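Local structure of single-stranded DNA specific exonuclease RecJ (Thermus thermophilus, 2ZXR) at residues Asp45-Leu50 against Leu232-Leu237; Ala32-His37 against Arg445-Leu450; Pro207-Asp212 against Ala242-Gly247. The protein degrades single-stranded DNA exonucleolytically in the 5' to 3' direction, using divalent metal ions, and has no detectable activity on single-stranded RNA. One frame throughout, in Å; residues are numbered along the deposited sequence.

Interaction 1: residues Asp45-Leu50 against Leu232-Leu237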
ATOM      1  N   ASP A  45      -8.221   5.147 -17.010  1.00 53.41           N
ATOM      2  CA  ASP A  45      -7.197   4.446 -16.235  1.00 51.90           C
ATOM      3  C   ASP A  45      -7.725   4.292 -14.813  1.00 50.30           C
ATOM      4  O   ASP A  45      -7.256   3.453 -14.038  1.00 49.49           O
ATOM      5  CB  ASP A  45      -5.898   5.257 -16.207  1.00 54.02           C
ATOM      6  CG  ASP A  45      -5.431   5.669 -17.598  1.00 55.60           C
ATOM      7  OD1 ASP A  45      -6.280   5.716 -18.517  1.00 56.67           O
ATOM      8  OD2 ASP A  45      -4.221   5.966 -17.765  1.00 56.15           O
ATOM      9  N   LEU A  46      -8.699   5.131 -14.482  1.00 48.24           N
ATOM     10  CA  LEU A  46      -9.326   5.112 -13.173  1.00 46.94           C
ATOM     11  C   LEU A  46     -10.389   4.035 -13.178  1.00 46.76           C
ATOM     12  O   LEU A  46     -10.672   3.398 -12.159  1.00 46.03           O
ATOM     13  CB  LEU A  46      -9.968   6.461 -12.886  1.00 46.25           C
ATOM     14  CG  LEU A  46      -8.970   7.559 -12.544  1.00 45.74           C
ATOM     15  CD1 LEU A  46      -9.735   8.845 -12.245  1.00 45.63           C
ATOM     16  CD2 LEU A  46      -8.138   7.129 -11.329  1.00 44.67           C
ATOM     17  N   ASP A  47     -10.987   3.842 -14.346  1.00 46.32           N
ATOM     18  CA  ASP A  47     -12.007   2.828 -14.501  1.00 46.23           C
ATOM     19  C   ASP A  47     -11.692   1.923 -15.660  1.00 44.23           C
ATOM     20  O   ASP A  47     -12.339   1.970 -16.707  1.00 43.42           O
ATOM     21  CB  ASP A  47     -13.385   3.452 -14.674  1.00 48.12           C
ATOM     22  CG  ASP A  47     -14.184   3.408 -13.394  1.00 50.31           C
ATOM     23  OD1 ASP A  47     -13.813   4.156 -12.463  1.00 51.65           O
ATOM     24  OD2 ASP A  47     -15.157   2.612 -13.311  1.00 51.02           O
ATOM     25  N   PRO A  48     -10.677   1.073 -15.481  1.00 42.95           N
ATOM     26  CA  PRO A  48     -10.313   0.160 -16.559  1.00 41.47           C
ATOM     27  C   PRO A  48     -11.514  -0.722 -16.909  1.00 40.61           C
ATOM     28  O   PRO A  48     -12.440  -0.917 -16.094  1.00 38.66           O
ATOM     29  CB  PRO A  48      -9.140  -0.621 -15.966  1.00 42.13           C
ATOM     30  CG  PRO A  48      -9.435  -0.630 -14.493  1.00 42.26           C
ATOM     31  CD  PRO A  48      -9.932   0.773 -14.244  1.00 42.19           C
ATOM     32  N   PRO A  49     -11.542  -1.228 -18.146  1.00 40.09           N
ATOM     33  CA  PRO A  49     -12.659  -2.090 -18.552  1.00 38.68           C
ATOM     34  C   PRO A  49     -12.443  -3.475 -17.948  1.00 36.41           C
ATOM     35  O   PRO A  49     -11.306  -3.953 -17.871  1.00 35.08           O
ATOM     36  CB  PRO A  49     -12.519  -2.128 -20.070  1.00 40.13           C
ATOM     37  CG  PRO A  49     -11.001  -2.155 -20.239  1.00 40.04           C
ATOM     38  CD  PRO A  49     -10.577  -1.051 -19.252  1.00 39.94           C
ATOM     39  N   LEU A  50     -13.516  -4.104 -17.485  1.00 34.73           N
ATOM     40  CA  LEU A  50     -13.390  -5.462 -16.969  1.00 32.52           C
ATOM     41  C   LEU A  50     -13.571  -6.300 -18.227  1.00 32.61           C
ATOM     42  O   LEU A  50     -14.652  -6.307 -18.820  1.00 32.39           O
ATOM     43  CB  LEU A  50     -14.503  -5.785 -15.981  1.00 31.88           C
ATOM     44  CG  LEU A  50     -14.442  -7.219 -15.443  1.00 31.46           C
ATOM     45  CD1 LEU A  50     -13.078  -7.470 -14.788  1.00 28.50           C
ATOM     46  CD2 LEU A  50     -15.581  -7.425 -14.448  1.00 29.77           C
ATOM     47  N   LEU A 232     -11.892  -5.575 -11.539  1.00 18.68           N
ATOM     48  CA  LEU A 232     -12.631  -6.691 -10.965  1.00 17.77           C
ATOM     49  C   LEU A 232     -13.114  -6.341  -9.574  1.00 17.45           C
ATOM     50  O   LEU A 232     -14.299  -6.560  -9.236  1.00 17.51           O
ATOM     51  CB  LEU A 232     -11.761  -7.956 -10.918  1.00 18.13           C
ATOM     52  CG  LEU A 232     -12.462  -9.152 -10.236  1.00 18.38           C
ATOM     53  CD1 LEU A 232     -13.564  -9.711 -11.160  1.00 19.92           C
ATOM     54  CD2 LEU A 232     -11.470 -10.208  -9.927  1.00 18.78           C
ATOM     55  N   VAL A 233     -12.215  -5.777  -8.773  1.00 16.04           N
ATOM     56  CA  VAL A 233     -12.559  -5.399  -7.409  1.00 16.91           C
ATOM     57  C   VAL A 233     -13.643  -4.297  -7.385  1.00 17.42           C
ATOM     58  O   VAL A 233     -14.581  -4.372  -6.610  1.00 17.78           O
ATOM     59  CB  VAL A 233     -11.262  -4.995  -6.627  1.00 16.80           C
ATOM     60  CG1 VAL A 233     -11.600  -4.286  -5.316  1.00 15.25           C
ATOM     61  CG2 VAL A 233     -10.441  -6.296  -6.341  1.00 16.03           C
ATOM     62  N   LYS A 234     -13.540  -3.300  -8.251  1.00 17.74           N
ATOM     63  CA  LYS A 234     -14.564  -2.261  -8.255  1.00 19.74           C
ATOM     64  C   LYS A 234     -15.933  -2.911  -8.525  1.00 19.81           C
ATOM     65  O   LYS A 234     -16.901  -2.643  -7.824  1.00 20.94           O
ATOM     66  CB  LYS A 234     -14.255  -1.196  -9.311  1.00 20.26           C
ATOM     67  CG  LYS A 234     -13.009  -0.328  -8.981  1.00 23.02           C
ATOM     68  CD  LYS A 234     -12.573   0.537 -10.210  1.00 24.44           C
ATOM     69  CE  LYS A 234     -13.228   1.906 -10.222  1.00 26.29           C
ATOM     70  NZ  LYS A 234     -12.347   2.908  -9.491  1.00 26.29           N
ATOM     71  N   GLU A 235     -16.001  -3.770  -9.530  1.00 19.33           N
ATOM     72  CA  GLU A 235     -17.249  -4.453  -9.856  1.00 20.28           C
ATOM     73  C   GLU A 235     -17.757  -5.308  -8.679  1.00 19.39           C
ATOM     74  O   GLU A 235     -18.908  -5.194  -8.276  1.00 19.77           O
ATOM     75  CB  GLU A 235     -17.041  -5.342 -11.088  1.00 21.03           C
ATOM     76  CG  GLU A 235     -18.297  -6.058 -11.617  1.00 24.43           C
ATOM     77  CD  GLU A 235     -19.358  -5.093 -12.141  1.00 25.65           C
ATOM     78  OE1 GLU A 235     -18.996  -4.040 -12.696  1.00 28.63           O
ATOM     79  OE2 GLU A 235     -20.555  -5.389 -12.023  1.00 24.60           O
ATOM     80  N   GLY A 236     -16.895  -6.166  -8.134  1.00 19.06           N
ATOM     81  CA  GLY A 236     -17.306  -7.032  -7.046  1.00 18.22           C
ATOM     82  C   GLY A 236     -17.669  -6.336  -5.746  1.00 17.91           C
ATOM     83  O   GLY A 236     -18.648  -6.718  -5.096  1.00 18.25           O
ATOM     84  N   LEU A 237     -16.906  -5.319  -5.358  1.00 17.14           N
ATOM     85  CA  LEU A 237     -17.221  -4.619  -4.117  1.00 17.92           C
ATOM     86  C   LEU A 237     -18.596  -3.999  -4.224  1.00 18.96           C
ATOM     87  O   LEU A 237     -19.335  -3.953  -3.246  1.00 19.97           O
ATOM     88  CB  LEU A 237     -16.194  -3.523  -3.819  1.00 17.08           C
ATOM     89  CG  LEU A 237     -14.755  -3.903  -3.460  1.00 16.46           C
ATOM     90  CD1 LEU A 237     -13.907  -2.634  -3.252  1.00 17.91           C
ATOM     91  CD2 LEU A 237     -14.765  -4.726  -2.215  1.00 16.78           C
TER
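Lys-234 reaches from helix 227-239 to the loop 45-50, where its ammonium group meets a backbone carbonyl and a carboxylate. The loop runs between helices 29-37 and 60-70 and ties the N-terminal part of the chain to the DHH region of this RecJ-family nuclease. Lys-234 NZ donates to Leu-46 O at 3.2 Å, with a C=O...N angle of 153° and the donor tilted 27° from the carbonyl plane. The salt bridge is longer, Lys-234 NZ standing 3.5 Å from Asp-47 OD1, and the same carboxylate oxygen lies 3.2 Å from Lys-234 CE, so it lies against the methylene as well as the charge. A bend at chi3 (91°) carries CE out of the line of the preceding chain.

Further along the loop, Leu-50 makes the apolar half of the contact. With CG anti to the backbone N, its two methyls divide between two residues three apart on helix 227-239: Leu-50 CD1 packs on Leu-232, 3.9 Å from its CA, and CD2 approaches Glu-235 CG, the two side chains crossing at about a right angle. The carboxylate of Glu-235 pairs with Arg-239 on its own helix.

In the second shell, Trp-196 and Trp-228 pack on Leu-50, and Lys-234 NZ makes a weak hydrogen bond to Glu-451 O. Arg-230 NH1 lies close to Lys-234 NZ as a like charge, while both donate to Leu-46 O.

Interaction 2: residues Ala32-His37 against Arg445-Leu450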
ATOM      1  N   ALA A  32      -3.272  14.895  -8.529  1.00 27.43           N
ATOM      2  CA  ALA A  32      -2.637  14.606  -9.818  1.00 28.32           C
ATOM      3  C   ALA A  32      -1.243  14.028  -9.598  1.00 28.35           C
ATOM      4  O   ALA A  32      -0.778  13.215 -10.380  1.00 28.94           O
ATOM      5  CB  ALA A  32      -2.555  15.865 -10.677  1.00 27.66           C
ATOM      6  N   LEU A  33      -0.572  14.458  -8.539  1.00 29.07           N
ATOM      7  CA  LEU A  33       0.755  13.944  -8.229  1.00 29.71           C
ATOM      8  C   LEU A  33       0.632  12.431  -7.976  1.00 30.05           C
ATOM      9  O   LEU A  33       1.419  11.624  -8.498  1.00 29.61           O
ATOM     10  CB  LEU A  33       1.282  14.635  -6.970  1.00 31.13           C
ATOM     11  CG  LEU A  33       2.531  15.505  -7.062  1.00 33.50           C
ATOM     12  CD1 LEU A  33       2.608  16.444  -5.847  1.00 34.43           C
ATOM     13  CD2 LEU A  33       3.747  14.607  -7.118  1.00 34.90           C
ATOM     14  N   ALA A  34      -0.359  12.061  -7.167  1.00 29.80           N
ATOM     15  CA  ALA A  34      -0.620  10.654  -6.830  1.00 31.21           C
ATOM     16  C   ALA A  34      -0.959   9.847  -8.092  1.00 32.81           C
ATOM     17  O   ALA A  34      -0.363   8.789  -8.359  1.00 32.82           O
ATOM     18  CB  ALA A  34      -1.759  10.564  -5.818  1.00 28.91           C
ATOM     19  N   TYR A  35      -1.906  10.348  -8.882  1.00 33.61           N
ATOM     20  CA  TYR A  35      -2.263   9.652 -10.112  1.00 34.74           C
ATOM     21  C   TYR A  35      -1.045   9.496 -11.026  1.00 35.57           C
ATOM     22  O   TYR A  35      -0.807   8.399 -11.558  1.00 35.03           O
ATOM     23  CB  TYR A  35      -3.380  10.388 -10.850  1.00 33.76           C
ATOM     24  CG  TYR A  35      -4.670  10.411 -10.083  1.00 34.02           C
ATOM     25  CD1 TYR A  35      -5.289   9.226  -9.693  1.00 34.19           C
ATOM     26  CD2 TYR A  35      -5.261  11.615  -9.715  1.00 34.01           C
ATOM     27  CE1 TYR A  35      -6.465   9.252  -8.950  1.00 35.87           C
ATOM     28  CE2 TYR A  35      -6.418  11.651  -8.975  1.00 33.76           C
ATOM     29  CZ  TYR A  35      -7.021  10.473  -8.590  1.00 35.11           C
ATOM     30  OH  TYR A  35      -8.164  10.512  -7.831  1.00 36.12           O
ATOM     31  N   TRP A  36      -0.260  10.567 -11.197  1.00 35.97           N
ATOM     32  CA  TRP A  36       0.915  10.465 -12.064  1.00 36.91           C
ATOM     33  C   TRP A  36       1.840   9.334 -11.605  1.00 38.00           C
ATOM     34  O   TRP A  36       2.317   8.540 -12.422  1.00 39.08           O
ATOM     35  CB  TRP A  36       1.701  11.774 -12.100  1.00 36.53           C
ATOM     36  CG  TRP A  36       2.840  11.746 -13.098  1.00 35.48           C
ATOM     37  CD1 TRP A  36       2.760  11.982 -14.451  1.00 36.01           C
ATOM     38  CD2 TRP A  36       4.216  11.460 -12.826  1.00 35.30           C
ATOM     39  NE1 TRP A  36       4.004  11.863 -15.029  1.00 35.24           N
ATOM     40  CE2 TRP A  36       4.916  11.544 -14.059  1.00 35.56           C
ATOM     41  CE3 TRP A  36       4.931  11.146 -11.665  1.00 34.76           C
ATOM     42  CZ2 TRP A  36       6.300  11.323 -14.156  1.00 35.85           C
ATOM     43  CZ3 TRP A  36       6.311  10.925 -11.762  1.00 35.51           C
ATOM     44  CH2 TRP A  36       6.977  11.015 -13.003  1.00 35.47           C
ATOM     45  N   HIS A  37       2.078   9.254 -10.301  1.00 39.05           N
ATOM     46  CA  HIS A  37       2.929   8.216  -9.738  1.00 40.44           C
ATOM     47  C   HIS A  37       2.371   6.801  -9.867  1.00 41.37           C
ATOM     48  O   HIS A  37       3.137   5.856 -10.022  1.00 42.30           O
ATOM     49  CB  HIS A  37       3.208   8.496  -8.257  1.00 40.13           C
ATOM     50  CG  HIS A  37       4.293   9.504  -8.027  1.00 41.74           C
ATOM     51  ND1 HIS A  37       5.565   9.360  -8.546  1.00 42.11           N
ATOM     52  CD2 HIS A  37       4.296  10.676  -7.348  1.00 41.44           C
ATOM     53  CE1 HIS A  37       6.300  10.402  -8.200  1.00 41.29           C
ATOM     54  NE2 HIS A  37       5.554  11.214  -7.473  1.00 41.46           N
ATOM     55  N   ARG A 445     -11.806  14.888  -1.576  1.00 27.83           N
ATOM     56  CA  ARG A 445     -12.723  14.399  -2.613  1.00 29.13           C
ATOM     57  C   ARG A 445     -11.973  14.009  -3.886  1.00 29.30           C
ATOM     58  O   ARG A 445     -12.370  13.064  -4.573  1.00 29.78           O
ATOM     59  CB  ARG A 445     -13.821  15.445  -2.943  1.00 29.30           C
ATOM     60  CG  ARG A 445     -14.796  15.748  -1.778  1.00 29.70           C
ATOM     61  CD  ARG A 445     -15.929  16.757  -2.170  1.00 31.09           C
ATOM     62  NE  ARG A 445     -15.396  18.055  -2.572  1.00 31.15           N
ATOM     63  CZ  ARG A 445     -15.385  19.160  -1.820  1.00 29.93           C
ATOM     64  NH1 ARG A 445     -15.899  19.180  -0.594  1.00 29.49           N
ATOM     65  NH2 ARG A 445     -14.805  20.245  -2.294  1.00 29.19           N
ATOM     66  N   GLU A 446     -10.875  14.703  -4.195  1.00 29.30           N
ATOM     67  CA  GLU A 446     -10.106  14.383  -5.408  1.00 29.04           C
ATOM     68  C   GLU A 446      -9.312  13.069  -5.300  1.00 28.77           C
ATOM     69  O   GLU A 446      -9.130  12.370  -6.302  1.00 28.97           O
ATOM     70  CB  GLU A 446      -9.178  15.560  -5.777  1.00 29.31           C
ATOM     71  CG  GLU A 446      -9.916  16.759  -6.411  1.00 30.31           C
ATOM     72  CD  GLU A 446      -9.082  18.034  -6.439  1.00 31.70           C
ATOM     73  OE1 GLU A 446      -7.862  17.967  -6.177  1.00 32.80           O
ATOM     74  OE2 GLU A 446      -9.643  19.114  -6.726  1.00 32.65           O
ATOM     75  N   LEU A 447      -8.842  12.741  -4.100  1.00 28.10           N
ATOM     76  CA  LEU A 447      -8.094  11.501  -3.855  1.00 28.73           C
ATOM     77  C   LEU A 447      -9.026  10.284  -3.851  1.00 29.80           C
ATOM     78  O   LEU A 447      -8.575   9.149  -4.001  1.00 30.33           O
ATOM     79  CB  LEU A 447      -7.393  11.557  -2.497  1.00 26.87           C
ATOM     80  CG  LEU A 447      -6.250  12.565  -2.421  1.00 27.43           C
ATOM     81  CD1 LEU A 447      -5.704  12.649  -1.001  1.00 27.45           C
ATOM     82  CD2 LEU A 447      -5.169  12.153  -3.386  1.00 27.23           C
ATOM     83  N   ALA A 448     -10.320  10.539  -3.674  1.00 29.73           N
ATOM     84  CA  ALA A 448     -11.333   9.499  -3.611  1.00 30.59           C
ATOM     85  C   ALA A 448     -11.301   8.550  -4.791  1.00 31.29           C
ATOM     86  O   ALA A 448     -11.489   7.349  -4.626  1.00 31.24           O
ATOM     87  CB  ALA A 448     -12.725  10.134  -3.507  1.00 29.53           C
ATOM     88  N   LEU A 449     -11.069   9.095  -5.980  1.00 31.85           N
ATOM     89  CA  LEU A 449     -11.046   8.295  -7.195  1.00 32.38           C
ATOM     90  C   LEU A 449      -9.966   7.214  -7.228  1.00 31.75           C
ATOM     91  O   LEU A 449     -10.047   6.298  -8.034  1.00 31.19           O
ATOM     92  CB  LEU A 449     -10.893   9.206  -8.420  1.00 34.63           C
ATOM     93  CG  LEU A 449     -12.197   9.908  -8.827  1.00 37.28           C
ATOM     94  CD1 LEU A 449     -13.242   8.835  -9.148  1.00 37.78           C
ATOM     95  CD2 LEU A 449     -12.689  10.832  -7.695  1.00 37.40           C
ATOM     96  N   LEU A 450      -8.966   7.338  -6.357  1.00 30.36           N
ATOM     97  CA  LEU A 450      -7.871   6.380  -6.284  1.00 29.50           C
ATOM     98  C   LEU A 450      -8.318   5.021  -5.779  1.00 28.60           C
ATOM     99  O   LEU A 450      -7.637   4.012  -5.973  1.00 28.18           O
ATOM    100  CB  LEU A 450      -6.776   6.904  -5.354  1.00 29.21           C
ATOM    101  CG  LEU A 450      -5.698   7.761  -6.018  1.00 30.19           C
ATOM    102  CD1 LEU A 450      -4.791   8.377  -4.944  1.00 28.83           C
ATOM    103  CD2 LEU A 450      -4.903   6.882  -6.990  1.00 29.02           C
TER
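Leu-450 packs its branched end against Tyr-35 and Ala-34, forming the apolar centre between helix 29-37 and the segment 445-450. The closest approach is to the tyrosine ring: both CG and CD2 of Leu-450 lie 3.4 Å from Tyr-35 CE1, and CD2 continues to CD1 of the ring. Leu-450 CG approaches obliquely, neither over the face nor at the edge. Tyr-35 CG is anti to the carbonyl carbon (chi1 -65°), which starts the side chain on its way across to the other segment. The other methyl, Leu-450 CD1, turns to Ala-34 CB at 3.8 Å, while Leu-447 CD2 meets the same alanine methyl, Ala-34 CB, more distantly, at 4.5 Å. Leu-431 of strand 426-433 also touches Ala-34, and Leu-25 touches Tyr-35.

The contact joins helix 29-37, near the N-terminus, to the C-terminal part of helix 440-447, within the RecJ OB domain, across more than 400 residues of chain. Leu-450 N donates to Leu-447 O, a turn that brings Leu-449 and Leu-450 to the tyrosine.

At the polar edge the Tyr-35 hydroxyl, OH, donates to Glu-446 O over 2.6 Å. The donor lies in the carbonyl plane, the C=O...O angle is 160°, and the acceptor sits near the plane of the phenol ring. Leu-449 CB comes within 3.1 Å of Tyr-35 OH. The side chain of Glu-446 has a separate role, its OE2 forming a salt bridge with Arg-625.

Interaction 3: residues Pro207-Asp212 against Ala242-Gly247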
ATOM      1  N   PRO A 207     -20.344 -13.469 -16.705  1.00 24.79           N
ATOM      2  CA  PRO A 207     -20.868 -13.889 -15.397  1.00 23.95           C
ATOM      3  C   PRO A 207     -20.533 -12.877 -14.300  1.00 23.54           C
ATOM      4  O   PRO A 207     -19.872 -13.227 -13.324  1.00 24.19           O
ATOM      5  CB  PRO A 207     -20.155 -15.210 -15.168  1.00 23.83           C
ATOM      6  CG  PRO A 207     -18.784 -14.894 -15.686  1.00 25.32           C
ATOM      7  CD  PRO A 207     -19.083 -14.174 -17.012  1.00 25.39           C
ATOM      8  N   LEU A 208     -20.989 -11.636 -14.458  1.00 21.62           N
ATOM      9  CA  LEU A 208     -20.694 -10.580 -13.504  1.00 22.14           C
ATOM     10  C   LEU A 208     -21.204 -10.799 -12.073  1.00 21.69           C
ATOM     11  O   LEU A 208     -20.624 -10.251 -11.135  1.00 20.89           O
ATOM     12  CB  LEU A 208     -21.189  -9.222 -14.043  1.00 21.73           C
ATOM     13  CG  LEU A 208     -20.599  -8.816 -15.406  1.00 22.58           C
ATOM     14  CD1 LEU A 208     -20.946  -7.375 -15.714  1.00 23.12           C
ATOM     15  CD2 LEU A 208     -19.089  -8.967 -15.379  1.00 22.29           C
ATOM     16  N   GLU A 209     -22.262 -11.585 -11.893  1.00 20.08           N
ATOM     17  CA  GLU A 209     -22.753 -11.822 -10.545  1.00 20.94           C
ATOM     18  C   GLU A 209     -21.734 -12.625  -9.703  1.00 19.10           C
ATOM     19  O   GLU A 209     -21.897 -12.752  -8.503  1.00 19.64           O
ATOM     20  CB  GLU A 209     -24.141 -12.509 -10.568  1.00 23.28           C
ATOM     21  CG  GLU A 209     -24.129 -13.975 -10.961  1.00 27.42           C
ATOM     22  CD  GLU A 209     -25.521 -14.597 -11.089  1.00 31.00           C
ATOM     23  OE1 GLU A 209     -26.394 -14.318 -10.231  1.00 32.44           O
ATOM     24  OE2 GLU A 209     -25.736 -15.400 -12.047  1.00 33.13           O
ATOM     25  N   TYR A 210     -20.655 -13.113 -10.324  1.00 19.77           N
ATOM     26  CA  TYR A 210     -19.613 -13.881  -9.613  1.00 19.22           C
ATOM     27  C   TYR A 210     -18.412 -13.000  -9.286  1.00 19.44           C
ATOM     28  O   TYR A 210     -17.407 -13.462  -8.710  1.00 19.64           O
ATOM     29  CB  TYR A 210     -19.139 -15.052 -10.484  1.00 18.79           C
ATOM     30  CG  TYR A 210     -20.180 -16.121 -10.660  1.00 18.91           C
ATOM     31  CD1 TYR A 210     -20.261 -17.167  -9.761  1.00 18.75           C
ATOM     32  CD2 TYR A 210     -21.108 -16.067 -11.720  1.00 19.53           C
ATOM     33  CE1 TYR A 210     -21.231 -18.154  -9.889  1.00 20.39           C
ATOM     34  CE2 TYR A 210     -22.091 -17.051 -11.861  1.00 20.04           C
ATOM     35  CZ  TYR A 210     -22.143 -18.095 -10.937  1.00 20.29           C
ATOM     36  OH  TYR A 210     -23.096 -19.081 -11.021  1.00 22.88           O
ATOM     37  N   ALA A 211     -18.502 -11.724  -9.650  1.00 18.79           N
ATOM     38  CA  ALA A 211     -17.377 -10.835  -9.414  1.00 17.09           C
ATOM     39  C   ALA A 211     -17.176 -10.480  -7.931  1.00 17.09           C
ATOM     40  O   ALA A 211     -16.069 -10.125  -7.551  1.00 16.75           O
ATOM     41  CB  ALA A 211     -17.520  -9.580 -10.253  1.00 16.30           C
ATOM     42  N   ASP A 212     -18.228 -10.549  -7.104  1.00 16.89           N
ATOM     43  CA  ASP A 212     -18.060 -10.251  -5.672  1.00 16.71           C
ATOM     44  C   ASP A 212     -17.198 -11.353  -5.051  1.00 16.89           C
ATOM     45  O   ASP A 212     -16.242 -11.056  -4.308  1.00 16.85           O
ATOM     46  CB  ASP A 212     -19.404 -10.103  -4.925  1.00 16.93           C
ATOM     47  CG  ASP A 212     -20.428 -11.184  -5.274  1.00 18.60           C
ATOM     48  OD1 ASP A 212     -21.604 -11.045  -4.813  1.00 17.83           O
ATOM     49  OD2 ASP A 212     -20.073 -12.158  -5.990  1.00 16.96           O
ATOM     50  N   ALA A 242     -25.837  -6.623  -2.397  1.00 23.06           N
ATOM     51  CA  ALA A 242     -27.015  -7.316  -2.892  1.00 22.65           C
ATOM     52  C   ALA A 242     -26.557  -8.610  -3.590  1.00 22.46           C
ATOM     53  O   ALA A 242     -27.118  -9.043  -4.593  1.00 21.57           O
ATOM     54  CB  ALA A 242     -27.796  -6.392  -3.874  1.00 23.85           C
ATOM     55  N   SER A 243     -25.539  -9.249  -3.032  1.00 22.71           N
ATOM     56  CA  SER A 243     -25.018 -10.466  -3.625  1.00 22.34           C
ATOM     57  C   SER A 243     -26.039 -11.517  -3.974  1.00 22.40           C
ATOM     58  O   SER A 243     -27.049 -11.659  -3.299  1.00 22.05           O
ATOM     59  CB  SER A 243     -23.997 -11.120  -2.697  1.00 22.91           C
ATOM     60  OG  SER A 243     -23.407 -12.247  -3.336  1.00 19.98           O
ATOM     61  N   SER A 244     -25.763 -12.271  -5.031  1.00 21.88           N
ATOM     62  CA  SER A 244     -26.649 -13.374  -5.404  1.00 23.32           C
ATOM     63  C   SER A 244     -26.347 -14.523  -4.424  1.00 23.68           C
ATOM     64  O   SER A 244     -27.093 -15.497  -4.369  1.00 22.31           O
ATOM     65  CB  SER A 244     -26.355 -13.874  -6.827  1.00 22.35           C
ATOM     66  OG  SER A 244     -26.700 -12.903  -7.790  1.00 23.65           O
ATOM     67  N   TRP A 245     -25.242 -14.391  -3.672  1.00 22.69           N
ATOM     68  CA  TRP A 245     -24.811 -15.428  -2.717  1.00 22.96           C
ATOM     69  C   TRP A 245     -25.119 -14.959  -1.313  1.00 21.93           C
ATOM     70  O   TRP A 245     -24.337 -14.229  -0.730  1.00 22.99           O
ATOM     71  CB  TRP A 245     -23.313 -15.686  -2.892  1.00 21.53           C
ATOM     72  CG  TRP A 245     -22.858 -15.394  -4.299  1.00 21.57           C
ATOM     73  CD1 TRP A 245     -21.881 -14.516  -4.683  1.00 20.54           C
ATOM     74  CD2 TRP A 245     -23.392 -15.955  -5.504  1.00 20.37           C
ATOM     75  NE1 TRP A 245     -21.776 -14.500  -6.055  1.00 21.76           N
ATOM     76  CE2 TRP A 245     -22.689 -15.371  -6.583  1.00 20.04           C
ATOM     77  CE3 TRP A 245     -24.398 -16.896  -5.775  1.00 20.74           C
ATOM     78  CZ2 TRP A 245     -22.955 -15.696  -7.919  1.00 20.35           C
ATOM     79  CZ3 TRP A 245     -24.668 -17.227  -7.095  1.00 19.97           C
ATOM     80  CH2 TRP A 245     -23.944 -16.622  -8.161  1.00 21.39           C
ATOM     81  N   VAL A 246     -26.250 -15.410  -0.766  1.00 21.40           N
ATOM     82  CA  VAL A 246     -26.704 -14.965   0.550  1.00 20.98           C
ATOM     83  C   VAL A 246     -25.685 -15.066   1.675  1.00 20.16           C
ATOM     84  O   VAL A 246     -25.670 -14.225   2.556  1.00 21.31           O
ATOM     85  CB  VAL A 246     -28.049 -15.679   0.970  1.00 22.99           C
ATOM     86  CG1 VAL A 246     -27.814 -17.160   1.365  1.00 21.36           C
ATOM     87  CG2 VAL A 246     -28.677 -14.909   2.128  1.00 22.73           C
ATOM     88  N   GLY A 247     -24.816 -16.071   1.634  1.00 20.23           N
ATOM     89  CA  GLY A 247     -23.794 -16.224   2.662  1.00 19.07           C
ATOM     90  C   GLY A 247     -22.764 -15.094   2.661  1.00 19.38           C
ATOM     91  O   GLY A 247     -22.310 -14.642   3.723  1.00 18.86           O
TER
HETATM   92  O   HOH W   1     -23.434 -11.515  -6.711  1.00 12.74           O
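Trp-245 places the six-membered part of its indole over one face of the Tyr-210 ring, with CZ2 3.5 Å above the phenol plane and offset toward the rim. The rings are inclined at 38° with centroids 4.8 Å apart, an oblique pairing. On one face of the indole lies CB of the preceding Ser-244, and at its edge, in plane, is Asp-212 OD2. Asp-212 OD2 accepts a weak hydrogen bond from Trp-245 NE1, bent to 129° at the hydrogen. Glu-209 adds aliphatic contact, its CG lying near CZ2 and CH2 of the indole.

This contact joins the starts of two helices: residues 208-210 form a 3-10 turn leading into helix 211-220, and Trp-245 occupies the N-cap position of helix 246-254. An ST turn shapes the second segment, because Ser-243 OG accepts from the backbone N of Trp-245. Ser-243 OG also donates to Asp-212 OD1 at 2.6 Å, meeting it on the syn side but 31° out of the carboxylate plane. Asp-212 CG lies between its own backbone N and carbonyl carbon, and the two oxygens divide their partners across the contact: OD1 accepts from Ser-243 OG and a water, while OD2 takes the weak bond from the indole.

Ser-244 OG donates to the anti lone pair of Glu-209 OE1 at 2.8 Å. Arg-94 of helix 83-98 touches the side chains of both Tyr-210 and Trp-245, and Leu-195 of helix 187-201 packs on Tyr-210. The water bridges the segments in the middle of the polar group: it donates to Glu-209 O and to Asp-212 OD1, each at 2.7 Å, and accepts from Ser-244 N at 3.0 Å.

In the fold
Interactions 1 and 2 meet at Leu-46, whose CD2 lies 3.6 Å from Tyr-35 CE1; their centres are 16 Å apart. Arg-230 links them further, donating both to Leu-46 O and to Leu-449 O. Interaction 1 also touches interaction 3, through Leu-50 CD2 to Leu-208 CD2 (3.9 Å) and Glu-235 CG to Ala-211 CB (3.9 Å), as helices 211-220, 227-239 and 246-254 follow one another. Interactions 2 and 3 do not touch, their nearest atoms being about 17 Å apart. Interaction 1 comes near the metal site: the Leu-232 side chain is about 8 Å from that of Asp-84, and about 12 Å from the bound magnesium ion.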